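Local coordinates for Tol-Pal system protein TolB (PDB 7MX5) that probably acts in the periplasm as part of the Tol-Pal system, which maintains outer membrane integrity and takes part in outer membrane invagination during cell division, at residues A[327-332]-A[343-348]; A[302-307]-A[316-321]; A[86-91]-A[98-103]; A[69-74]-A[90-95]. One frame throughout, in Å; residues are numbered along the deposited sequence.

The four contacts fall into two pairs, one in each part of the protein. Interactions 1 and 2 lie in the same four-stranded propeller blade, their centres about 7 Å apart, and are joined by the salt bridge between Asp348 and Arg306. Interactions 3 and 4 share strand 83-91 of the amino-terminal domain, with centres about 10 Å apart. Interaction 2 is the buried one, combining a histidine-asparagine bond with aromatic packing. Interaction 3, on an edge strand, mixes leucines with a twice-bonded asparagine. Interactions 1 and 4, both partly buried, occur where strands give way to loops and rely on backbone bonds and small apolar contacts, with an aspartate meeting a tyrosine ring over its face in interaction 1 and at its edge in interaction 4.

Interaction 1 of 4, residues A[327-332]-A[343-348]; sequences YKVAIQ and TPTSLD
Tyr327 and Asp348 meet ring over methylene: Asp348 CB sits 3.8 Å above the plane of the Tyr327 ring, shifted toward the rim near CZ, in a CH-pi contact. The carboxylate beyond it is tilted by only 13° from the ring plane, and its OD2 turns to Arg306 in a salt bridge. At the root of the same tyrosine, CB packs 3.6 Å from Thr345 CG2. Val329 crosses Thr345 at about a right angle, its CG2 3.9 Å from Thr345 CB. With Thr343 OG1 anti to the backbone N (chi1 178°), the methyl is left between N and the carbonyl carbon, where CG2 lies 3.8 Å from Val329 CB. Lys328 and Pro344 form a non-hydrogen-bonded pair whose side chains diverge. Backbone bonds close the register: Val329 N gives to Thr343 O at 2.8 Å, with a weak return bond, and Thr345 N gives to Tyr327 O at 2.9 Å. In the blade of this WD40-like propeller, strand 328-333 runs between 315-320 and the edge strand 339-344, and Tyr362 of strand 359-366, from another sheet, touches both Val329 and Thr343.

Interaction 2 of 4, residues A[302-307]-A[316-321]; sequences SFNARG and IALVHR
Asn304 and His320 sit opposite one another as a non-hydrogen-bonded pair in the antiparallel hairpin of strands 304-309 and 315-320, the first two strands of a four-stranded beta-propeller blade. From the root outward, Asn304 CB rests 3.6 Å from Leu318 CD1, and CG lies beside the imidazole, the two side chains pointing the same way. The branch oxygen OD1 accepts from His320 ND1, the modelled 2.5 Å being shorter than such a bond usually is and its exact length doubtful; OD1 lies in the ring plane, whereas the donor stands above the plane of the amide, the two planes being turned 54° apart. His320 CG is anti to its backbone N (chi1 -175°), and both side chains lie on the same face of the sheet. The other tip, Asn304 ND2, leaves this pair and is bonded to Lys300 O and Gln283 OE1, so both ends of the amide are used. Phe303 CB touches Arg321 CB at 3.4 Å. The guanidinium of Arg321 is too distant for more than a weak cation-pi attraction. Ala305 and Val319 exchange two backbone bonds as a hydrogen-bonded pair, and Arg321 N adds a third, to Phe303 O at 3.0 Å. At the edge of the Phe303 ring, CE1 meets Val319 CG1 at 3.6 Å.

Interaction 3 of 4, residues A[86-91]-A[98-103]; sequences HYQLYD and LLNELL
A classic beta bulge sets Leu98 and Leu99 both against Leu89, whose carbonyl oxygen receives two backbone N-H groups. Leu99 N donates to Leu89 O at 3.2 Å in the carbonyl plane, on a lone pair, while Leu98 N comes in nearly along the C=O axis. The side chains follow: Leu99 CB packs 3.7 Å from Leu89 CB, and Leu98 CB lies 3.9 Å from Leu89 CG. Leu98 CG also rests on Asp91 CB. This hairpin of strands 83-91 and 96-105 forms one side of the mixed five-stranded sheet of the TolB amino-terminal domain, 96-105 being its outermost strand, and helix 110-126 covers the face that carries Tyr87, Leu89 and Leu99. On that face Tyr87 CG lies between N and the carbonyl carbon (chi1 64°), and the ring leans toward the neighbouring strand, OH standing 3.6 Å from Glu101 CB. Leu99 CD1 and Leu103 CB lie at the ring edge. On the other face, Asn100 OD1 is gripped from opposite sides of its amide plane. Gln88 NE2 donates at 2.7 Å to Asn100 OD1, which lies in the plane of the glutamine amide. His86 NE2 comes in at 3.1 Å to Asn100 OD1, with the oxygen tilted 24° from the imidazole plane. Gln88 NE2 has a second acceptor in Asn56 OD1. His86 CB is packed by Leu102 CD1, 3.8 Å away.

Interaction 4 of 4, residues A[69-74]-A[90-95]; sequences PYVVTG and YDVQKQ
Val71 and Tyr90 form a hydrogen-bonded antiparallel pair: Tyr90 N donates to Val71 O at 2.9 Å, and Val71 N returns a bond to Tyr90 O. A third backbone bond carries the register past the strand, with Val92 N giving to Pro69 O at 2.9 Å and Val92 CB 3.3 Å from Pro69 O. Apolar contact is carried by the valines, Val71 CG2 and Val92 CG2 lying 4.0 Å apart as the side chains cross obliquely; Trp63 of helix 60-65 touches both. Among the polar groups, Tyr70 and Asp91 lie side by side pointing the same way, ring and carboxylate planes 89° apart. Asp91 OD2 lies in the ring plane, 3.7 Å from Tyr70 CE1, at the ring edge. The other carboxylate oxygen, OD1, accepts from Lys94 N at 2.8 Å, the donor standing above the carboxylate plane, an Asx motif that ties down the turn leaving strand 83-91. The Asp91 side chain thus divides its work: OD2 meets the edge of an aromatic ring, whose edge hydrogens carry a slight positive charge and probably suit a carboxylate oxygen, while OD1 satisfies a backbone N-H in a turn without regular helical bonds.

Interaction 1 of 4, residues A[327-332]-A[343-348]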
# COMPACT_ATOMS: atom_id res chain seq x y z
N TYR A 327 -14.45 7.29 -13.44
CA TYR A 327 -13.73 6.20 -12.81
C TYR A 327 -13.94 6.20 -11.30
O TYR A 327 -13.96 7.25 -10.66
CB TYR A 327 -12.24 6.30 -13.12
CG TYR A 327 -11.90 6.20 -14.59
CD1 TYR A 327 -12.22 5.06 -15.32
CD2 TYR A 327 -11.28 7.25 -15.25
CE1 TYR A 327 -11.92 4.97 -16.67
CE2 TYR A 327 -10.97 7.17 -16.60
CZ TYR A 327 -11.30 6.03 -17.30
OH TYR A 327 -11.00 5.94 -18.64
N LYS A 328 -14.11 5.00 -10.74
CA LYS A 328 -14.25 4.81 -9.31
C LYS A 328 -13.31 3.71 -8.85
O LYS A 328 -13.10 2.73 -9.57
CB LYS A 328 -15.69 4.45 -8.91
CG LYS A 328 -16.77 5.12 -9.73
CD LYS A 328 -17.20 6.44 -9.11
CE LYS A 328 -17.97 7.30 -10.10
NZ LYS A 328 -19.08 8.03 -9.45
N VAL A 329 -12.74 3.88 -7.66
CA VAL A 329 -12.05 2.79 -6.99
C VAL A 329 -13.10 1.92 -6.31
O VAL A 329 -13.89 2.41 -5.50
CB VAL A 329 -11.02 3.32 -5.98
CG1 VAL A 329 -10.37 2.17 -5.23
CG2 VAL A 329 -9.97 4.17 -6.68
N ALA A 330 -13.12 0.64 -6.65
CA ALA A 330 -14.14 -0.27 -6.14
C ALA A 330 -13.49 -1.51 -5.54
O ALA A 330 -12.36 -1.87 -5.87
CB ALA A 330 -15.12 -0.69 -7.25
N ILE A 331 -14.23 -2.15 -4.64
CA ILE A 331 -13.81 -3.37 -3.97
C ILE A 331 -14.87 -4.43 -4.22
O ILE A 331 -16.04 -4.24 -3.86
CB ILE A 331 -13.60 -3.16 -2.46
CG1 ILE A 331 -12.61 -2.01 -2.21
CG2 ILE A 331 -13.11 -4.44 -1.81
CD1 ILE A 331 -11.25 -2.24 -2.81
N GLN A 332 -14.47 -5.55 -4.83
CA GLN A 332 -15.35 -6.68 -5.05
C GLN A 332 -14.91 -7.85 -4.18
O GLN A 332 -13.73 -8.20 -4.16
CB GLN A 332 -15.37 -7.10 -6.52
CG GLN A 332 -16.36 -8.22 -6.81
CD GLN A 332 -16.31 -8.70 -8.25
OE1 GLN A 332 -16.83 -8.05 -9.15
NE2 GLN A 332 -15.69 -9.86 -8.46
N THR A 343 -14.66 5.20 -3.83
CA THR A 343 -14.44 6.62 -4.05
C THR A 343 -14.28 6.91 -5.53
O THR A 343 -13.89 6.03 -6.30
CB THR A 343 -13.18 7.07 -3.29
OG1 THR A 343 -12.93 8.46 -3.55
CG2 THR A 343 -11.98 6.25 -3.73
N PRO A 344 -14.59 8.13 -5.98
CA PRO A 344 -14.22 8.52 -7.35
C PRO A 344 -12.71 8.69 -7.46
O PRO A 344 -12.01 8.95 -6.48
CB PRO A 344 -14.95 9.84 -7.57
CG PRO A 344 -15.87 10.02 -6.41
CD PRO A 344 -15.39 9.16 -5.30
N THR A 345 -12.22 8.54 -8.69
CA THR A 345 -10.80 8.71 -8.97
C THR A 345 -10.63 9.33 -10.34
O THR A 345 -11.49 9.20 -11.22
CB THR A 345 -10.04 7.37 -8.90
OG1 THR A 345 -8.67 7.58 -9.24
CG2 THR A 345 -10.65 6.35 -9.85
N SER A 346 -9.50 10.02 -10.52
CA SER A 346 -9.23 10.75 -11.75
C SER A 346 -8.35 9.99 -12.73
O SER A 346 -8.16 10.46 -13.86
CB SER A 346 -8.58 12.10 -11.43
OG SER A 346 -9.35 12.84 -10.51
N LEU A 347 -7.82 8.84 -12.34
CA LEU A 347 -6.85 8.12 -13.15
C LEU A 347 -7.28 6.67 -13.31
O LEU A 347 -7.62 6.00 -12.33
CB LEU A 347 -5.45 8.18 -12.52
CG LEU A 347 -4.87 9.59 -12.36
CD1 LEU A 347 -3.57 9.54 -11.58
CD2 LEU A 347 -4.66 10.23 -13.72
N ASP A 348 -7.27 6.19 -14.56
CA ASP A 348 -7.50 4.78 -14.86
C ASP A 348 -6.20 4.03 -14.57
O ASP A 348 -5.41 3.71 -15.47
CB ASP A 348 -7.96 4.60 -16.30
CG ASP A 348 -8.13 3.15 -16.69
OD1 ASP A 348 -8.58 2.35 -15.84
OD2 ASP A 348 -7.82 2.80 -17.85

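Interaction 2 of 4, residues A[302-307]-A[316-321]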
# COMPACT_ATOMS: atom_id res chain seq x y z
N SER A 302 -20.18 -1.27 -17.12
CA SER A 302 -19.61 -1.38 -18.45
C SER A 302 -18.09 -1.28 -18.46
O SER A 302 -17.49 -1.33 -19.53
CB SER A 302 -20.20 -0.29 -19.36
OG SER A 302 -20.44 0.90 -18.62
N PHE A 303 -17.47 -1.14 -17.29
CA PHE A 303 -16.02 -0.95 -17.22
C PHE A 303 -15.52 -1.44 -15.87
O PHE A 303 -15.88 -0.87 -14.84
CB PHE A 303 -15.65 0.52 -17.44
CG PHE A 303 -14.17 0.78 -17.53
CD1 PHE A 303 -13.41 0.91 -16.38
CD2 PHE A 303 -13.55 0.90 -18.76
CE1 PHE A 303 -12.05 1.15 -16.47
CE2 PHE A 303 -12.19 1.14 -18.85
CZ PHE A 303 -11.44 1.27 -17.70
N ASN A 304 -14.70 -2.49 -15.90
CA ASN A 304 -14.00 -2.98 -14.71
C ASN A 304 -12.61 -3.38 -15.15
O ASN A 304 -12.46 -4.24 -16.03
CB ASN A 304 -14.74 -4.16 -14.07
CG ASN A 304 -16.13 -3.79 -13.60
OD1 ASN A 304 -16.33 -3.43 -12.44
ND2 ASN A 304 -17.11 -3.88 -14.50
N ALA A 305 -11.59 -2.77 -14.55
CA ALA A 305 -10.23 -2.97 -15.04
C ALA A 305 -9.24 -2.67 -13.92
O ALA A 305 -9.61 -2.16 -12.86
CB ALA A 305 -9.94 -2.08 -16.25
N ARG A 306 -7.98 -3.01 -14.18
CA ARG A 306 -6.86 -2.71 -13.28
C ARG A 306 -7.09 -3.30 -11.89
O ARG A 306 -6.96 -2.63 -10.87
CB ARG A 306 -6.62 -1.20 -13.20
CG ARG A 306 -5.91 -0.61 -14.42
CD ARG A 306 -6.87 -0.34 -15.56
NE ARG A 306 -6.28 -0.64 -16.87
CZ ARG A 306 -6.91 -0.48 -18.03
NH1 ARG A 306 -8.14 -0.01 -18.09
NH2 ARG A 306 -6.27 -0.80 -19.15
N GLY A 307 -7.44 -4.58 -11.86
CA GLY A 307 -7.70 -5.25 -10.60
C GLY A 307 -6.42 -5.72 -9.92
O GLY A 307 -5.44 -6.08 -10.57
N ILE A 316 -10.81 -7.74 -4.22
CA ILE A 316 -10.23 -7.20 -5.45
C ILE A 316 -10.42 -5.69 -5.43
O ILE A 316 -11.56 -5.20 -5.35
CB ILE A 316 -10.87 -7.79 -6.71
CG1 ILE A 316 -10.48 -9.26 -6.88
CG2 ILE A 316 -10.47 -6.99 -7.94
CD1 ILE A 316 -11.17 -9.94 -8.05
N ALA A 317 -9.32 -4.95 -5.50
CA ALA A 317 -9.36 -3.51 -5.72
C ALA A 317 -9.20 -3.24 -7.21
O ALA A 317 -8.25 -3.73 -7.83
CB ALA A 317 -8.27 -2.79 -4.92
N LEU A 318 -10.12 -2.47 -7.78
CA LEU A 318 -10.16 -2.29 -9.22
C LEU A 318 -10.62 -0.88 -9.55
O LEU A 318 -10.99 -0.09 -8.68
CB LEU A 318 -11.09 -3.31 -9.88
CG LEU A 318 -12.58 -3.19 -9.55
CD1 LEU A 318 -13.43 -3.58 -10.74
CD2 LEU A 318 -12.95 -4.03 -8.33
N VAL A 319 -10.58 -0.56 -10.85
CA VAL A 319 -11.12 0.68 -11.38
C VAL A 319 -12.47 0.38 -12.00
O VAL A 319 -12.57 -0.44 -12.92
CB VAL A 319 -10.16 1.32 -12.40
CG1 VAL A 319 -10.90 2.35 -13.25
CG2 VAL A 319 -8.98 1.95 -11.70
N HIS A 320 -13.52 1.02 -11.48
CA HIS A 320 -14.89 0.76 -11.88
C HIS A 320 -15.50 2.02 -12.47
O HIS A 320 -15.35 3.11 -11.89
CB HIS A 320 -15.71 0.27 -10.69
CG HIS A 320 -17.11 -0.13 -11.03
ND1 HIS A 320 -17.43 -1.38 -11.52
CD2 HIS A 320 -18.28 0.54 -10.95
CE1 HIS A 320 -18.73 -1.45 -11.73
NE2 HIS A 320 -19.27 -0.30 -11.39
N ARG A 321 -16.17 1.89 -13.61
CA ARG A 321 -16.76 3.02 -14.31
C ARG A 321 -18.19 2.70 -14.71
O ARG A 321 -18.44 2.09 -15.75
CB ARG A 321 -15.94 3.39 -15.55
CG ARG A 321 -15.63 4.87 -15.67
CD ARG A 321 -16.22 5.47 -16.93
NE ARG A 321 -15.66 4.89 -18.14
CZ ARG A 321 -14.98 5.58 -19.06
NH1 ARG A 321 -14.75 6.87 -18.92
NH2 ARG A 321 -14.52 4.95 -20.13

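Interaction 3 of 4, residues A[86-91]-A[98-103]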
# COMPACT_ATOMS: atom_id res chain seq x y z
N HIS A 86 9.68 1.25 26.78
CA HIS A 86 8.81 0.35 27.52
C HIS A 86 7.41 0.95 27.48
O HIS A 86 7.16 1.98 28.10
CB HIS A 86 9.29 0.17 28.96
CG HIS A 86 8.50 -0.84 29.74
ND1 HIS A 86 8.54 -0.91 31.12
CD2 HIS A 86 7.64 -1.81 29.34
CE1 HIS A 86 7.75 -1.88 31.53
NE2 HIS A 86 7.19 -2.44 30.47
N TYR A 87 6.51 0.31 26.73
CA TYR A 87 5.17 0.84 26.52
C TYR A 87 4.12 -0.18 26.91
O TYR A 87 4.37 -1.39 26.90
CB TYR A 87 4.97 1.27 25.05
CG TYR A 87 5.03 0.14 24.05
CD1 TYR A 87 6.25 -0.29 23.55
CD2 TYR A 87 3.87 -0.48 23.61
CE1 TYR A 87 6.31 -1.32 22.63
CE2 TYR A 87 3.93 -1.51 22.69
CZ TYR A 87 5.15 -1.93 22.20
OH TYR A 87 5.21 -2.95 21.28
N GLN A 88 2.94 0.32 27.26
CA GLN A 88 1.82 -0.52 27.67
C GLN A 88 0.55 -0.03 26.99
O GLN A 88 0.43 1.13 26.59
CB GLN A 88 1.63 -0.52 29.19
CG GLN A 88 2.82 -1.03 29.98
CD GLN A 88 2.62 -0.89 31.48
OE1 GLN A 88 2.17 0.15 31.96
NE2 GLN A 88 2.97 -1.93 32.22
N LEU A 89 -0.41 -0.95 26.87
CA LEU A 89 -1.75 -0.65 26.37
C LEU A 89 -2.75 -1.17 27.39
O LEU A 89 -2.79 -2.38 27.66
CB LEU A 89 -1.99 -1.28 25.00
CG LEU A 89 -3.40 -1.12 24.42
CD1 LEU A 89 -3.83 0.34 24.42
CD2 LEU A 89 -3.47 -1.70 23.02
N TYR A 90 -3.54 -0.27 27.97
CA TYR A 90 -4.43 -0.60 29.08
C TYR A 90 -5.88 -0.56 28.61
O TYR A 90 -6.35 0.47 28.12
CB TYR A 90 -4.22 0.36 30.25
CG TYR A 90 -4.88 -0.10 31.53
CD1 TYR A 90 -4.30 -1.08 32.32
CD2 TYR A 90 -6.09 0.45 31.94
CE1 TYR A 90 -4.90 -1.50 33.48
CE2 TYR A 90 -6.70 0.03 33.11
CZ TYR A 90 -6.10 -0.94 33.88
OH TYR A 90 -6.70 -1.37 35.04
N ASP A 91 -6.57 -1.69 28.78
CA ASP A 91 -8.02 -1.74 28.58
C ASP A 91 -8.70 -1.27 29.85
O ASP A 91 -8.52 -1.87 30.92
CB ASP A 91 -8.45 -3.16 28.21
CG ASP A 91 -9.90 -3.25 27.77
OD1 ASP A 91 -10.79 -2.76 28.49
OD2 ASP A 91 -10.15 -3.81 26.68
N LEU A 98 -3.52 -4.79 27.75
CA LEU A 98 -3.52 -5.49 26.48
C LEU A 98 -2.11 -5.67 25.92
O LEU A 98 -1.87 -6.62 25.17
CB LEU A 98 -4.39 -4.75 25.46
CG LEU A 98 -5.88 -4.69 25.78
CD1 LEU A 98 -6.67 -4.15 24.60
CD2 LEU A 98 -6.40 -6.06 26.19
N LEU A 99 -1.19 -4.78 26.28
CA LEU A 99 0.20 -4.88 25.88
C LEU A 99 1.09 -4.43 27.03
O LEU A 99 0.75 -3.51 27.78
CB LEU A 99 0.51 -4.02 24.64
CG LEU A 99 -0.23 -4.34 23.34
CD1 LEU A 99 -0.05 -3.20 22.35
CD2 LEU A 99 0.26 -5.66 22.75
N ASN A 100 2.23 -5.10 27.17
CA ASN A 100 3.28 -4.70 28.11
C ASN A 100 4.60 -5.16 27.49
O ASN A 100 5.07 -6.27 27.75
CB ASN A 100 3.07 -5.29 29.50
CG ASN A 100 4.21 -4.95 30.45
OD1 ASN A 100 4.41 -3.78 30.80
ND2 ASN A 100 4.95 -5.96 30.88
N GLU A 101 5.17 -4.30 26.65
CA GLU A 101 6.28 -4.69 25.79
C GLU A 101 7.44 -3.72 25.93
O GLU A 101 7.26 -2.55 26.28
CB GLU A 101 5.84 -4.75 24.32
CG GLU A 101 4.65 -5.66 24.05
CD GLU A 101 5.05 -7.12 23.96
OE1 GLU A 101 6.26 -7.42 24.07
OE2 GLU A 101 4.15 -7.97 23.77
N LEU A 102 8.64 -4.22 25.64
CA LEU A 102 9.84 -3.41 25.50
C LEU A 102 10.38 -3.59 24.09
O LEU A 102 10.48 -4.72 23.60
CB LEU A 102 10.90 -3.79 26.53
CG LEU A 102 12.15 -2.91 26.51
CD1 LEU A 102 12.13 -1.91 27.66
CD2 LEU A 102 13.42 -3.75 26.53
N LEU A 103 10.73 -2.48 23.45
CA LEU A 103 11.30 -2.50 22.11
C LEU A 103 12.64 -1.79 22.14
O LEU A 103 12.72 -0.63 22.56
CB LEU A 103 10.36 -1.85 21.09
CG LEU A 103 10.90 -1.69 19.67
CD1 LEU A 103 10.79 -2.99 18.91
CD2 LEU A 103 10.17 -0.57 18.94

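Interaction 4 of 4, residues A[69-74]-A[90-95]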
# COMPACT_ATOMS: atom_id res chain seq x y z
N PRO A 69 -11.69 4.57 26.67
CA PRO A 69 -11.61 3.12 26.88
C PRO A 69 -10.19 2.57 26.87
O PRO A 69 -9.92 1.52 27.47
CB PRO A 69 -12.43 2.55 25.72
CG PRO A 69 -12.37 3.59 24.64
CD PRO A 69 -11.96 4.91 25.26
N TYR A 70 -9.26 3.26 26.20
CA TYR A 70 -7.91 2.75 26.01
C TYR A 70 -6.90 3.84 26.35
O TYR A 70 -7.03 4.98 25.90
CB TYR A 70 -7.70 2.25 24.58
CG TYR A 70 -8.73 1.23 24.15
CD1 TYR A 70 -8.83 0.00 24.79
CD2 TYR A 70 -9.60 1.50 23.10
CE1 TYR A 70 -9.77 -0.93 24.40
CE2 TYR A 70 -10.55 0.57 22.71
CZ TYR A 70 -10.63 -0.64 23.35
OH TYR A 70 -11.57 -1.57 22.96
N VAL A 71 -5.89 3.47 27.14
CA VAL A 71 -4.83 4.39 27.55
C VAL A 71 -3.48 3.74 27.27
O VAL A 71 -3.28 2.55 27.55
CB VAL A 71 -4.95 4.76 29.05
CG1 VAL A 71 -3.91 5.81 29.43
CG2 VAL A 71 -6.35 5.24 29.37
N VAL A 72 -2.56 4.52 26.72
CA VAL A 72 -1.22 4.05 26.37
C VAL A 72 -0.21 4.83 27.20
O VAL A 72 -0.25 6.06 27.26
CB VAL A 72 -0.93 4.23 24.87
CG1 VAL A 72 0.50 3.83 24.55
CG2 VAL A 72 -1.92 3.41 24.04
N THR A 73 0.71 4.10 27.84
CA THR A 73 1.78 4.69 28.63
C THR A 73 3.12 4.19 28.12
O THR A 73 3.21 3.17 27.43
CB THR A 73 1.62 4.36 30.12
OG1 THR A 73 1.25 2.98 30.26
CG2 THR A 73 0.54 5.23 30.74
N GLY A 74 4.18 4.92 28.47
CA GLY A 74 5.50 4.56 27.98
C GLY A 74 6.61 5.19 28.79
O GLY A 74 6.43 6.20 29.48
N TYR A 90 -3.54 -0.27 27.97
CA TYR A 90 -4.43 -0.60 29.08
C TYR A 90 -5.88 -0.56 28.61
O TYR A 90 -6.35 0.47 28.12
CB TYR A 90 -4.22 0.36 30.25
CG TYR A 90 -4.88 -0.10 31.53
CD1 TYR A 90 -4.30 -1.08 32.32
CD2 TYR A 90 -6.09 0.45 31.94
CE1 TYR A 90 -4.90 -1.50 33.48
CE2 TYR A 90 -6.70 0.03 33.11
CZ TYR A 90 -6.10 -0.94 33.88
OH TYR A 90 -6.70 -1.37 35.04
N ASP A 91 -6.57 -1.69 28.78
CA ASP A 91 -8.02 -1.74 28.58
C ASP A 91 -8.70 -1.27 29.85
O ASP A 91 -8.52 -1.87 30.92
CB ASP A 91 -8.45 -3.16 28.21
CG ASP A 91 -9.90 -3.25 27.77
OD1 ASP A 91 -10.79 -2.76 28.49
OD2 ASP A 91 -10.15 -3.81 26.68
N VAL A 92 -9.47 -0.19 29.76
CA VAL A 92 -10.05 0.42 30.95
C VAL A 92 -11.27 -0.36 31.43
O VAL A 92 -11.42 -0.61 32.63
CB VAL A 92 -10.39 1.90 30.68
CG1 VAL A 92 -11.50 2.38 31.61
CG2 VAL A 92 -9.14 2.76 30.84
N GLN A 93 -12.15 -0.76 30.51
CA GLN A 93 -13.35 -1.49 30.91
C GLN A 93 -12.99 -2.84 31.52
O GLN A 93 -13.49 -3.20 32.59
CB GLN A 93 -14.27 -1.68 29.70
CG GLN A 93 -14.74 -0.37 29.08
CD GLN A 93 -15.76 0.36 29.94
OE1 GLN A 93 -16.41 -0.25 30.79
NE2 GLN A 93 -15.89 1.66 29.72
N LYS A 94 -12.12 -3.59 30.86
CA LYS A 94 -11.65 -4.87 31.40
C LYS A 94 -10.65 -4.70 32.53
O LYS A 94 -10.39 -5.67 33.24
CB LYS A 94 -11.04 -5.71 30.28
CG LYS A 94 -11.94 -5.85 29.06
CD LYS A 94 -11.61 -7.11 28.27
CE LYS A 94 -12.74 -7.48 27.32
NZ LYS A 94 -12.36 -8.59 26.40
N GLN A 95 -10.10 -3.50 32.71
CA GLN A 95 -9.15 -3.20 33.79
C GLN A 95 -7.94 -4.14 33.73
O GLN A 95 -7.54 -4.73 34.74
CB GLN A 95 -9.83 -3.26 35.15
CG GLN A 95 -10.55 -1.97 35.54
CD GLN A 95 -10.82 -1.87 37.02
OE1 GLN A 95 -10.13 -1.16 37.75
NE2 GLN A 95 -11.84 -2.59 37.49